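Long-range contacts in uncharacterized bacterial lipoprotein (Bacteroides thetaiotaomicron VPI-5482, PDB 3GF6), which is of unknown function but, as an all-beta bacterial lipoprotein of a gut Bacteroides, is probably tethered to the cell envelope by a lipid: residues A[31-36]-A[214-219]; A[59-64]-A[79-84]; A[99-104]-A[187-192]; A[137-142]-A[151-156]. All blocks are in the same frame, centred on the assembly; numbering follows the deposited sequence. Where two conformers were deposited one is given.

Interaction 1. Residues A[31-36]-A[214-219]; sequences VARSFN and YFELYE. With EDO (1,2-ethanediol), chain G.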
# COMPACT_ATOMS: atom_id res chain seq x y z
N VAL A 31 -11.08 -8.12 -14.15
CA VAL A 31 -11.57 -6.75 -14.35
C VAL A 31 -10.47 -5.72 -14.19
O VAL A 31 -10.62 -4.59 -14.62
CB VAL A 31 -12.80 -6.42 -13.47
CG1 VAL A 31 -14.04 -7.25 -13.98
CG2 VAL A 31 -12.56 -6.61 -11.97
N ALA A 32 -9.38 -6.10 -13.57
CA ALA A 32 -8.20 -5.22 -13.50
C ALA A 32 -6.95 -6.09 -13.32
O ALA A 32 -6.95 -7.14 -12.63
CB ALA A 32 -8.32 -4.16 -12.37
N ARG A 33 -5.90 -5.65 -13.99
CA ARG A 33 -4.58 -6.27 -13.91
C ARG A 33 -3.53 -5.25 -14.29
O ARG A 33 -3.62 -4.57 -15.33
CB ARG A 33 -4.48 -7.49 -14.82
CG ARG A 33 -3.03 -8.04 -15.02
CD ARG A 33 -3.02 -9.41 -15.69
NE ARG A 33 -1.63 -9.83 -15.86
CZ ARG A 33 -0.95 -9.84 -17.00
NH1 ARG A 33 -1.52 -9.48 -18.15
NH2 ARG A 33 0.31 -10.23 -16.99
N SER A 34 -2.54 -5.12 -13.40
CA SER A 34 -1.33 -4.35 -13.65
C SER A 34 -0.11 -5.20 -13.31
O SER A 34 -0.15 -6.06 -12.43
CB SER A 34 -1.32 -3.04 -12.84
OG SER A 34 -1.27 -3.28 -11.44
N PHE A 35 0.99 -4.92 -13.99
CA PHE A 35 2.23 -5.65 -13.82
C PHE A 35 3.40 -4.80 -14.31
O PHE A 35 3.25 -3.62 -14.64
CB PHE A 35 2.16 -7.02 -14.51
CG PHE A 35 1.93 -6.94 -15.98
CD1 PHE A 35 0.64 -6.81 -16.48
CD2 PHE A 35 3.00 -7.03 -16.87
CE1 PHE A 35 0.43 -6.75 -17.89
CE2 PHE A 35 2.78 -6.98 -18.26
CZ PHE A 35 1.49 -6.84 -18.76
N ASN A 36 4.58 -5.42 -14.34
CA ASN A 36 5.80 -4.68 -14.68
C ASN A 36 6.71 -5.52 -15.55
O ASN A 36 6.72 -6.75 -15.45
CB ASN A 36 6.56 -4.31 -13.41
CG ASN A 36 5.79 -3.35 -12.49
OD1 ASN A 36 5.79 -2.11 -12.68
ND2 ASN A 36 5.22 -3.91 -11.45
N TYR A 214 2.81 -7.32 -9.10
CA TYR A 214 1.61 -7.29 -9.94
C TYR A 214 0.36 -7.27 -9.09
O TYR A 214 0.39 -7.61 -7.90
CB TYR A 214 1.55 -8.51 -10.88
CG TYR A 214 1.15 -9.80 -10.23
CD1 TYR A 214 -0.19 -10.17 -10.15
CD2 TYR A 214 2.11 -10.64 -9.69
CE1 TYR A 214 -0.59 -11.35 -9.53
CE2 TYR A 214 1.76 -11.84 -9.09
CZ TYR A 214 0.40 -12.18 -9.00
OH TYR A 214 0.05 -13.36 -8.45
N PHE A 215 -0.74 -6.92 -9.73
CA PHE A 215 -2.03 -6.84 -9.07
C PHE A 215 -3.08 -7.30 -10.03
O PHE A 215 -3.13 -6.81 -11.15
CB PHE A 215 -2.30 -5.38 -8.68
CG PHE A 215 -3.65 -5.16 -8.11
CD1 PHE A 215 -3.86 -5.36 -6.75
CD2 PHE A 215 -4.74 -4.87 -8.92
CE1 PHE A 215 -5.14 -5.20 -6.21
CE2 PHE A 215 -6.02 -4.74 -8.39
CZ PHE A 215 -6.22 -4.89 -7.04
N GLU A 216 -3.96 -8.22 -9.60
CA GLU A 216 -5.08 -8.73 -10.39
C GLU A 216 -6.34 -8.73 -9.56
O GLU A 216 -6.31 -9.07 -8.38
CB GLU A 216 -4.86 -10.17 -10.85
CG GLU A 216 -3.67 -10.31 -11.75
CD GLU A 216 -3.37 -11.74 -12.16
OE1 GLU A 216 -4.00 -12.69 -11.67
OE2 GLU A 216 -2.49 -11.90 -13.01
N LEU A 217 -7.45 -8.38 -10.21
CA LEU A 217 -8.77 -8.36 -9.60
C LEU A 217 -9.78 -9.10 -10.51
O LEU A 217 -9.91 -8.78 -11.69
CB LEU A 217 -9.26 -6.93 -9.39
CG LEU A 217 -10.63 -6.74 -8.72
CD1 LEU A 217 -10.68 -7.33 -7.29
CD2 LEU A 217 -10.98 -5.23 -8.69
N TYR A 218 -10.45 -10.08 -9.93
CA TYR A 218 -11.47 -10.87 -10.59
C TYR A 218 -12.84 -10.60 -10.00
O TYR A 218 -12.98 -10.45 -8.78
CB TYR A 218 -11.16 -12.37 -10.43
CG TYR A 218 -9.86 -12.76 -11.07
CD1 TYR A 218 -8.64 -12.63 -10.39
CD2 TYR A 218 -9.82 -13.21 -12.40
CE1 TYR A 218 -7.43 -12.96 -11.00
CE2 TYR A 218 -8.62 -13.54 -13.01
CZ TYR A 218 -7.44 -13.41 -12.31
OH TYR A 218 -6.26 -13.75 -12.91
N GLU A 219 -13.86 -10.56 -10.87
CA GLU A 219 -15.23 -10.73 -10.46
C GLU A 219 -15.50 -12.25 -10.50
O GLU A 219 -15.25 -12.88 -11.52
CB GLU A 219 -16.19 -10.03 -11.40
CG GLU A 219 -16.23 -8.55 -11.33
CD GLU A 219 -17.28 -7.93 -12.27
OE1 GLU A 219 -18.09 -8.68 -12.87
OE2 GLU A 219 -17.26 -6.70 -12.44
C1 EDO G . -0.68 -14.14 -5.42
O1 EDO G . 0.67 -13.78 -5.73
C2 EDO G . -0.72 -15.67 -5.31
O2 EDO G . -1.38 -16.21 -6.46
O HOH W 1 -0.13 -10.35 -13.52
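Val31 and Ala32 both face Leu217 across an antiparallel pair of strands, a classic beta bulge in which one carbonyl serves two amides. Leu217 O takes a firm bond from Val31 N at 2.8 Å and a weak one from Ala32 N at 3.3 Å. Beyond the bulge the pairing is regular, Ser34 and Phe215 exchanging two N-H...O bonds. Small Ala32 and branched Leu217 turn to the buried face with Ser34 and Phe215. On the other face Arg33 and Glu216 run alongside each other in the same direction. Their salt bridge is long, Arg33 NE to Glu216 OE2 3.6 Å, with carboxylate and guanidinium planes 76° apart; a water in the guanidinium plane joins the same two atoms more closely. Phe35 CD1 lies 3.4 Å above the guanidinium centre, while Arg33 NH1 pairs with Asp69. Glu216 OE1 receives the Tyr218 hydroxyl at 2.8 Å, from above the carboxylate plane. An alanine in place of Glu216 would probably leave that hydroxyl and the bridging water without their acceptor, and take from Arg33 the weaker of its two acidic partners, Asp69 remaining. Strand 203-219 lies between strand 29-35 and strand 112-123, with Tyr103 of strand 103-104 packed on Val31, Ala32 and Leu217.

Interaction 2. Residues A[59-64]-A[79-84]; sequences FMIDLK and GKSKLT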
# COMPACT_ATOMS: atom_id res chain seq x y z
N PHE A 59 3.86 9.50 5.96
CA PHE A 59 3.43 9.53 4.56
C PHE A 59 2.93 8.22 4.09
O PHE A 59 3.17 7.19 4.75
CB PHE A 59 4.52 10.07 3.62
CG PHE A 59 5.83 9.36 3.72
CD1 PHE A 59 6.08 8.17 3.04
CD2 PHE A 59 6.82 9.87 4.52
CE1 PHE A 59 7.33 7.52 3.20
CE2 PHE A 59 8.05 9.23 4.65
CZ PHE A 59 8.30 8.07 3.98
N MSE A 60 2.17 8.25 2.99
CA MSE A 60 1.68 7.03 2.43
C MSE A 60 2.03 6.93 0.95
O MSE A 60 2.37 7.92 0.30
CB MSE A 60 0.16 6.87 2.68
CG MSE A 60 -0.62 7.88 2.01
SE MSE A 60 -1.28 7.28 0.27
CE MSE A 60 -2.45 8.83 0.27
N ILE A 61 1.96 5.69 0.47
CA ILE A 61 2.33 5.37 -0.90
C ILE A 61 1.08 4.83 -1.60
O ILE A 61 0.40 3.90 -1.12
CB ILE A 61 3.45 4.31 -0.99
CG1 ILE A 61 4.68 4.73 -0.19
CG2 ILE A 61 3.80 4.02 -2.49
CD1 ILE A 61 5.27 6.05 -0.61
N ASP A 62 0.77 5.42 -2.75
CA ASP A 62 -0.23 4.84 -3.67
C ASP A 62 0.53 3.82 -4.49
O ASP A 62 1.45 4.17 -5.24
CB ASP A 62 -0.85 5.89 -4.61
CG ASP A 62 -1.83 6.84 -3.91
OD1 ASP A 62 -2.15 6.68 -2.72
OD2 ASP A 62 -2.26 7.80 -4.55
N LEU A 63 0.15 2.55 -4.38
CA LEU A 63 0.91 1.45 -4.99
C LEU A 63 0.40 1.19 -6.40
O LEU A 63 -0.79 0.95 -6.63
CB LEU A 63 0.79 0.18 -4.17
CG LEU A 63 1.55 0.24 -2.83
CD1 LEU A 63 1.04 -0.95 -2.00
CD2 LEU A 63 3.05 0.19 -3.03
N LYS A 64 1.32 1.25 -7.36
CA LYS A 64 0.97 1.14 -8.77
C LYS A 64 2.00 0.28 -9.50
O LYS A 64 3.14 0.18 -9.06
CB LYS A 64 0.90 2.53 -9.43
CG LYS A 64 -0.14 3.44 -8.80
CD LYS A 64 -0.24 4.79 -9.53
CE LYS A 64 -1.20 5.67 -8.74
NZ LYS A 64 -1.43 6.98 -9.37
N GLY A 79 0.51 2.83 -13.24
CA GLY A 79 1.40 3.98 -13.27
C GLY A 79 2.62 3.73 -12.39
O GLY A 79 3.00 2.59 -12.17
N LYS A 80 3.24 4.82 -11.93
CA LYS A 80 4.31 4.74 -10.94
C LYS A 80 3.75 5.13 -9.56
O LYS A 80 2.99 6.09 -9.44
CB LYS A 80 5.53 5.64 -11.26
CG LYS A 80 6.30 5.24 -12.52
CD LYS A 80 7.30 6.33 -12.89
CE LYS A 80 7.77 6.20 -14.32
NZ LYS A 80 8.79 7.25 -14.67
N SER A 81 4.11 4.34 -8.56
CA SER A 81 3.81 4.63 -7.15
C SER A 81 4.25 6.05 -6.79
O SER A 81 5.22 6.59 -7.34
CB SER A 81 4.52 3.60 -6.26
OG SER A 81 4.02 2.30 -6.52
N LYS A 82 3.52 6.68 -5.88
CA LYS A 82 3.81 8.02 -5.46
C LYS A 82 3.58 8.17 -3.94
O LYS A 82 2.84 7.41 -3.33
CB LYS A 82 2.96 9.00 -6.24
CG LYS A 82 1.53 8.92 -5.92
CD LYS A 82 0.74 10.01 -6.69
CE LYS A 82 -0.72 9.91 -6.35
NZ LYS A 82 -1.54 10.93 -7.11
N LEU A 83 4.21 9.18 -3.39
CA LEU A 83 4.26 9.44 -1.96
C LEU A 83 3.50 10.73 -1.65
O LEU A 83 3.72 11.78 -2.30
CB LEU A 83 5.72 9.61 -1.57
CG LEU A 83 6.15 9.91 -0.13
CD1 LEU A 83 7.58 9.44 0.09
CD2 LEU A 83 5.95 11.41 0.32
N THR A 84 2.70 10.68 -0.60
CA THR A 84 1.87 11.80 -0.18
C THR A 84 2.06 11.98 1.30
O THR A 84 1.87 11.04 2.04
CB THR A 84 0.36 11.49 -0.45
OG1 THR A 84 0.15 11.30 -1.85
CG2 THR A 84 -0.52 12.68 0.02
O HOH W 2 -4.07 10.11 -6.14
O HOH W 3 1.25 8.19 -9.45
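Phe59 and Leu83 carry the chief apolar contact of this pair of antiparallel strands. Leu83 CD1 stands 3.9 Å from the centroid of the Phe59 ring, over its face, a CH-pi contact displaced toward the rim. Phe59 CG sits between its backbone N and carbonyl carbon (chi1 54°), which puts it 3.9 Å from Leu83 CG; Phe59 CB itself lies 3.2 Å from Thr84 O. Ile61 continues the greasy patch, its CD1 3.7 Å from Leu83 CB; Ile61 and Leu83, apolar and facing the second sheet, suit this layer.

The backbone bonds follow the usual ladder. Met60 and Thr84 exchange two, Asp62 N reaches Lys82 O at 2.9 Å, and the return bond from Lys82 N to Asp62 O is weak. Where the ladder ends a side chain takes over: Ser81 OG accepts Lys64 N at 3.0 Å and also bonds to the Tyr40 hydroxyl.

Charges meet less directly. Asp62 and Lys82 run alongside each other, but Asp62 OD2 and Lys82 NZ stay 4.1 Å apart, beyond a salt bridge, with a water between them that holds OD2 only weakly. A second water links Lys64 NZ to Lys80 O. Gly79 suits its place because a CB would crowd Lys64 CD and the preceding carbonyl.

Strand 56-62 has strand 187-198 along its other edge, through Phe59 with Ile194 and Ile61 with Leu192. Phe59, Ile61 and Leu83 pack against strand 203-219 of the second sheet.

Interaction 3. Residues A[99-104]-A[187-192]; sequences QVPIYT and QLYFNL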
# COMPACT_ATOMS: atom_id res chain seq x y z
N GLN A 99 -7.24 10.21 -0.69
CA GLN A 99 -7.73 8.87 -0.27
C GLN A 99 -8.35 8.16 -1.48
O GLN A 99 -9.57 8.17 -1.70
CB GLN A 99 -8.68 8.97 0.92
CG GLN A 99 -8.04 9.63 2.16
CD GLN A 99 -8.90 9.55 3.41
OE1 GLN A 99 -9.73 8.64 3.55
NE2 GLN A 99 -8.67 10.49 4.35
N VAL A 100 -7.47 7.61 -2.29
CA VAL A 100 -7.82 7.21 -3.66
C VAL A 100 -7.73 5.69 -3.81
O VAL A 100 -6.71 5.10 -3.60
CB VAL A 100 -6.90 7.89 -4.67
CG1 VAL A 100 -7.21 7.38 -6.10
CG2 VAL A 100 -7.06 9.43 -4.57
N PRO A 101 -8.85 5.07 -4.21
CA PRO A 101 -8.89 3.62 -4.38
C PRO A 101 -8.15 3.13 -5.66
O PRO A 101 -8.12 3.83 -6.65
CB PRO A 101 -10.37 3.33 -4.52
CG PRO A 101 -10.96 4.59 -5.01
CD PRO A 101 -10.13 5.72 -4.51
N ILE A 102 -7.61 1.93 -5.61
CA ILE A 102 -6.99 1.31 -6.77
C ILE A 102 -8.07 0.90 -7.77
O ILE A 102 -7.84 0.89 -8.98
CB ILE A 102 -6.07 0.12 -6.33
CG1 ILE A 102 -5.15 -0.30 -7.47
CG2 ILE A 102 -6.89 -1.10 -5.82
CD1 ILE A 102 -4.08 -1.35 -7.06
N TYR A 103 -9.26 0.54 -7.26
CA TYR A 103 -10.37 0.13 -8.13
C TYR A 103 -11.69 0.54 -7.51
O TYR A 103 -11.83 0.47 -6.29
CB TYR A 103 -10.35 -1.38 -8.35
CG TYR A 103 -11.31 -1.87 -9.39
CD1 TYR A 103 -12.57 -2.32 -9.04
CD2 TYR A 103 -10.96 -1.91 -10.74
CE1 TYR A 103 -13.45 -2.78 -9.98
CE2 TYR A 103 -11.88 -2.40 -11.71
CZ TYR A 103 -13.10 -2.84 -11.30
OH TYR A 103 -14.04 -3.30 -12.20
N THR A 104 -12.65 0.91 -8.34
CA THR A 104 -14.01 1.31 -7.91
C THR A 104 -15.05 0.37 -8.47
O THR A 104 -15.12 0.17 -9.68
CB THR A 104 -14.31 2.78 -8.34
OG1 THR A 104 -13.35 3.61 -7.69
CG2 THR A 104 -15.72 3.28 -7.92
N GLN A 187 -15.20 0.44 -2.80
CA GLN A 187 -13.92 0.91 -3.27
C GLN A 187 -12.83 0.06 -2.62
O GLN A 187 -12.97 -0.30 -1.45
CB GLN A 187 -13.72 2.39 -2.92
CG GLN A 187 -14.78 3.29 -3.51
CD GLN A 187 -14.63 4.73 -3.06
OE1 GLN A 187 -14.14 5.56 -3.82
NE2 GLN A 187 -15.09 5.03 -1.84
N LEU A 188 -11.79 -0.27 -3.39
CA LEU A 188 -10.65 -1.08 -2.93
C LEU A 188 -9.39 -0.20 -2.89
O LEU A 188 -9.02 0.45 -3.89
CB LEU A 188 -10.45 -2.26 -3.89
CG LEU A 188 -9.45 -3.35 -3.48
CD1 LEU A 188 -9.95 -4.11 -2.26
CD2 LEU A 188 -9.21 -4.31 -4.69
N TYR A 189 -8.70 -0.27 -1.75
CA TYR A 189 -7.49 0.52 -1.49
C TYR A 189 -6.28 -0.40 -1.35
O TYR A 189 -6.40 -1.45 -0.71
CB TYR A 189 -7.64 1.37 -0.23
CG TYR A 189 -8.84 2.31 -0.29
CD1 TYR A 189 -10.12 1.89 0.10
CD2 TYR A 189 -8.70 3.60 -0.77
CE1 TYR A 189 -11.22 2.74 0.02
CE2 TYR A 189 -9.83 4.48 -0.84
CZ TYR A 189 -11.07 4.03 -0.47
OH TYR A 189 -12.16 4.88 -0.53
N PHE A 190 -5.16 0.00 -1.94
CA PHE A 190 -3.87 -0.74 -1.81
C PHE A 190 -2.76 0.27 -1.64
O PHE A 190 -2.50 1.07 -2.54
CB PHE A 190 -3.68 -1.69 -2.99
CG PHE A 190 -2.49 -2.60 -2.90
CD1 PHE A 190 -2.17 -3.28 -1.71
CD2 PHE A 190 -1.73 -2.85 -4.04
CE1 PHE A 190 -1.05 -4.15 -1.66
CE2 PHE A 190 -0.62 -3.69 -3.99
CZ PHE A 190 -0.28 -4.33 -2.80
N ASN A 191 -2.19 0.29 -0.43
CA ASN A 191 -1.25 1.33 -0.03
C ASN A 191 -0.19 0.82 0.92
O ASN A 191 -0.34 -0.24 1.54
CB ASN A 191 -1.94 2.50 0.70
CG ASN A 191 -3.00 3.17 -0.13
OD1 ASN A 191 -2.77 4.22 -0.80
ND2 ASN A 191 -4.19 2.60 -0.10
N LEU A 192 0.90 1.58 1.02
CA LEU A 192 1.81 1.52 2.15
C LEU A 192 1.56 2.74 3.05
O LEU A 192 1.36 3.87 2.56
CB LEU A 192 3.28 1.54 1.74
CG LEU A 192 3.81 0.41 0.86
CD1 LEU A 192 5.31 0.63 0.55
CD2 LEU A 192 3.61 -0.91 1.52
O HOH W 4 -11.86 7.53 -0.36
O HOH W 5 -5.42 2.70 -2.79
O HOH W 6 -13.90 6.09 -6.33
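The Tyr189 ring has Pro101 CB over one face, 4.2 Å from its centroid in a CH-pi contact set toward the rim, and Gln99 O in plane at its edge. The Phe190 ring is met at its edge by Ile102 CD1. These groups flank a classic beta bulge, Ile102 and Tyr103 both opposite Leu188, where a loop joins the sheet as a short antiparallel strand. Leu188 O accepts Ile102 N at 2.7 Å with an N-H...O angle of only 130°, and Tyr103 N weakly at 3.4 Å; Leu188 N returns a nearly straight bond to Tyr103 O. Proline suits the start of the bulge, having no N-H that needs a partner; Pro101 CG lies 3.5 Å from Gln187 OE1. Ile102 CG1 is anti to the backbone N (chi1 -166°), leaving CG2 to lean on Leu188. Ile102 and Leu188 also pack on Phe215 of strand 203-219, in the facing sheet. Past Leu188 the loop diverges and waters replace direct bonds: one joins Gln99 O to the Tyr189 hydroxyl, another accepts from Phe190 N and lies 2.8 Å from Val100 O. At the opposite end, a water lies 2.9 Å from Thr104 OG1 and donates to Gln187 OE1 at 2.6 Å.

Interaction 4. Residues A[137-142]-A[151-156]; sequences QLASLF and PEVFMC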
# COMPACT_ATOMS: atom_id res chain seq x y z
N GLN A 137 -1.30 -2.52 3.03
CA GLN A 137 -2.68 -2.82 3.31
C GLN A 137 -3.60 -2.80 2.10
O GLN A 137 -3.58 -1.87 1.30
CB GLN A 137 -3.21 -1.83 4.36
CG GLN A 137 -4.60 -2.11 4.81
CD GLN A 137 -4.85 -1.50 6.16
OE1 GLN A 137 -4.57 -2.13 7.17
NE2 GLN A 137 -5.38 -0.27 6.19
N LEU A 138 -4.37 -3.88 2.00
CA LEU A 138 -5.48 -4.00 1.04
C LEU A 138 -6.75 -4.00 1.88
O LEU A 138 -6.87 -4.79 2.80
CB LEU A 138 -5.38 -5.31 0.29
CG LEU A 138 -6.35 -5.58 -0.82
CD1 LEU A 138 -5.96 -4.59 -1.98
CD2 LEU A 138 -6.34 -7.11 -1.21
N ALA A 139 -7.68 -3.12 1.54
CA ALA A 139 -8.85 -2.82 2.36
C ALA A 139 -9.94 -2.14 1.55
O ALA A 139 -9.67 -1.52 0.52
CB ALA A 139 -8.45 -1.92 3.55
N SER A 140 -11.17 -2.24 2.04
CA SER A 140 -12.30 -1.49 1.46
C SER A 140 -12.51 -0.11 2.11
O SER A 140 -13.46 0.55 1.79
CB SER A 140 -13.56 -2.34 1.51
OG SER A 140 -13.99 -2.45 2.85
N LEU A 141 -11.64 0.28 3.07
CA LEU A 141 -11.58 1.62 3.68
C LEU A 141 -10.14 2.12 3.60
O LEU A 141 -9.22 1.31 3.50
CB LEU A 141 -12.01 1.56 5.14
CG LEU A 141 -13.45 1.09 5.36
CD1 LEU A 141 -13.71 0.91 6.85
CD2 LEU A 141 -14.45 2.09 4.72
N PHE A 142 -9.98 3.44 3.64
CA PHE A 142 -8.67 4.07 3.69
C PHE A 142 -8.22 4.31 5.13
O PHE A 142 -8.90 4.98 5.89
CB PHE A 142 -8.69 5.41 2.89
CG PHE A 142 -7.35 6.02 2.75
CD1 PHE A 142 -6.80 6.79 3.76
CD2 PHE A 142 -6.56 5.73 1.61
CE1 PHE A 142 -5.49 7.31 3.64
CE2 PHE A 142 -5.26 6.25 1.47
CZ PHE A 142 -4.74 7.04 2.49
N PRO A 151 -13.36 -5.74 9.65
CA PRO A 151 -13.51 -6.77 8.59
C PRO A 151 -13.27 -6.19 7.18
O PRO A 151 -13.00 -6.93 6.25
CB PRO A 151 -14.96 -7.22 8.71
CG PRO A 151 -15.63 -6.23 9.60
CD PRO A 151 -14.63 -5.42 10.33
N GLU A 152 -13.28 -4.87 7.08
CA GLU A 152 -12.95 -4.18 5.83
C GLU A 152 -11.47 -4.26 5.43
O GLU A 152 -11.10 -3.95 4.28
CB GLU A 152 -13.33 -2.70 5.95
CG GLU A 152 -14.83 -2.43 5.98
CD GLU A 152 -15.50 -2.56 7.32
OE1 GLU A 152 -14.80 -2.75 8.35
OE2 GLU A 152 -16.75 -2.45 7.31
N VAL A 153 -10.64 -4.66 6.38
CA VAL A 153 -9.22 -4.89 6.12
C VAL A 153 -9.03 -6.33 5.65
O VAL A 153 -9.30 -7.30 6.39
CB VAL A 153 -8.36 -4.55 7.35
CG1 VAL A 153 -6.93 -5.02 7.14
CG2 VAL A 153 -8.32 -3.04 7.55
N PHE A 154 -8.59 -6.45 4.40
CA PHE A 154 -8.45 -7.76 3.73
C PHE A 154 -7.03 -8.33 3.91
O PHE A 154 -6.85 -9.54 4.07
CB PHE A 154 -8.80 -7.65 2.23
CG PHE A 154 -10.20 -7.13 1.95
CD1 PHE A 154 -11.27 -7.46 2.77
CD2 PHE A 154 -10.42 -6.25 0.88
CE1 PHE A 154 -12.55 -6.95 2.51
CE2 PHE A 154 -11.69 -5.75 0.63
CZ PHE A 154 -12.75 -6.10 1.44
N MSE A 155 -6.03 -7.44 3.87
CA MSE A 155 -4.64 -7.81 4.02
C MSE A 155 -3.95 -6.68 4.74
O MSE A 155 -4.08 -5.50 4.38
CB MSE A 155 -3.92 -8.06 2.68
CG MSE A 155 -2.54 -8.72 2.81
SE MSE A 155 -1.34 -8.24 1.36
CE MSE A 155 -0.97 -6.36 1.81
N CYS A 156 -3.20 -7.04 5.78
CA CYS A 156 -2.40 -6.06 6.50
C CYS A 156 -1.11 -6.74 6.92
O CYS A 156 -1.14 -7.68 7.70
CB CYS A 156 -3.16 -5.51 7.73
SG CYS A 156 -2.26 -4.20 8.58
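A beta bulge in a hairpin with a long loop brings Phe154 and Met155 together opposite Leu138. Leu138 O is gripped by two amides, Phe154 N at 2.9 Å and Met155 N at 3.0 Å, and Leu138 N answers with a bond to Met155 O. The register slips by one residue, so that Ala139 next pairs with Val153, and Ala139 CB packs on Val153 CG2. Ser140 N then closes the ladder on Glu152 O at 2.8 Å.

Phe154 CG is anti to the carbonyl carbon (chi1 -58°), which sets it 4.2 Å from Leu138 O; farther out, Phe154 CZ lies 3.8 Å from Ser140 CB. Glu152 O stands 3.7 Å above the centre of one ring face. Leu138 CB meets CB of Met155, a selenomethionine in the crystal, and this greasy side turns to Ile176 and Tyr178 of strand 171-183. On the other face Gln137 crosses Val153 at about a right angle. Gln137 OE1, 3.4 Å from Cys156 SG, is a buried oxygen with no settled hydrogen-bond partner in the model. An alanine in place of Phe154 would probably open a gap beside Ser140 and Ala139 and leave Leu188 and Tyr178 without the ring they pack on. One carbonyl shared by two successive amides, the first of them on a residue with nearly helical backbone angles (phi -92°, psi -38°), is the signature of the classic bulge of antiparallel sheets.

How the interactions relate
Interactions 2, 3 and 4 hold one antiparallel sheet, whose strand 187-198 lies between strands 56-62 and 129-139; interaction 1 belongs to the other sheet and touches interaction 3 across the two. Within the first sheet Tyr189 N probably bonds to Ala139 O, and Met60 CE rests on Phe142. Interaction 4 is the most buried and its side-chain contacts are largely apolar. Interaction 1, its centre about 15 Å from the centre of the chain, adds charged and hydrated pairs, as does interaction 2 around its lysines, while interaction 3 joins a loop and short strand by backbone bonds supplemented with waters. Bulges recur in interactions 1, 3 and 4. Two facing antiparallel sheets are consistent with the C1q/TNF-like clan.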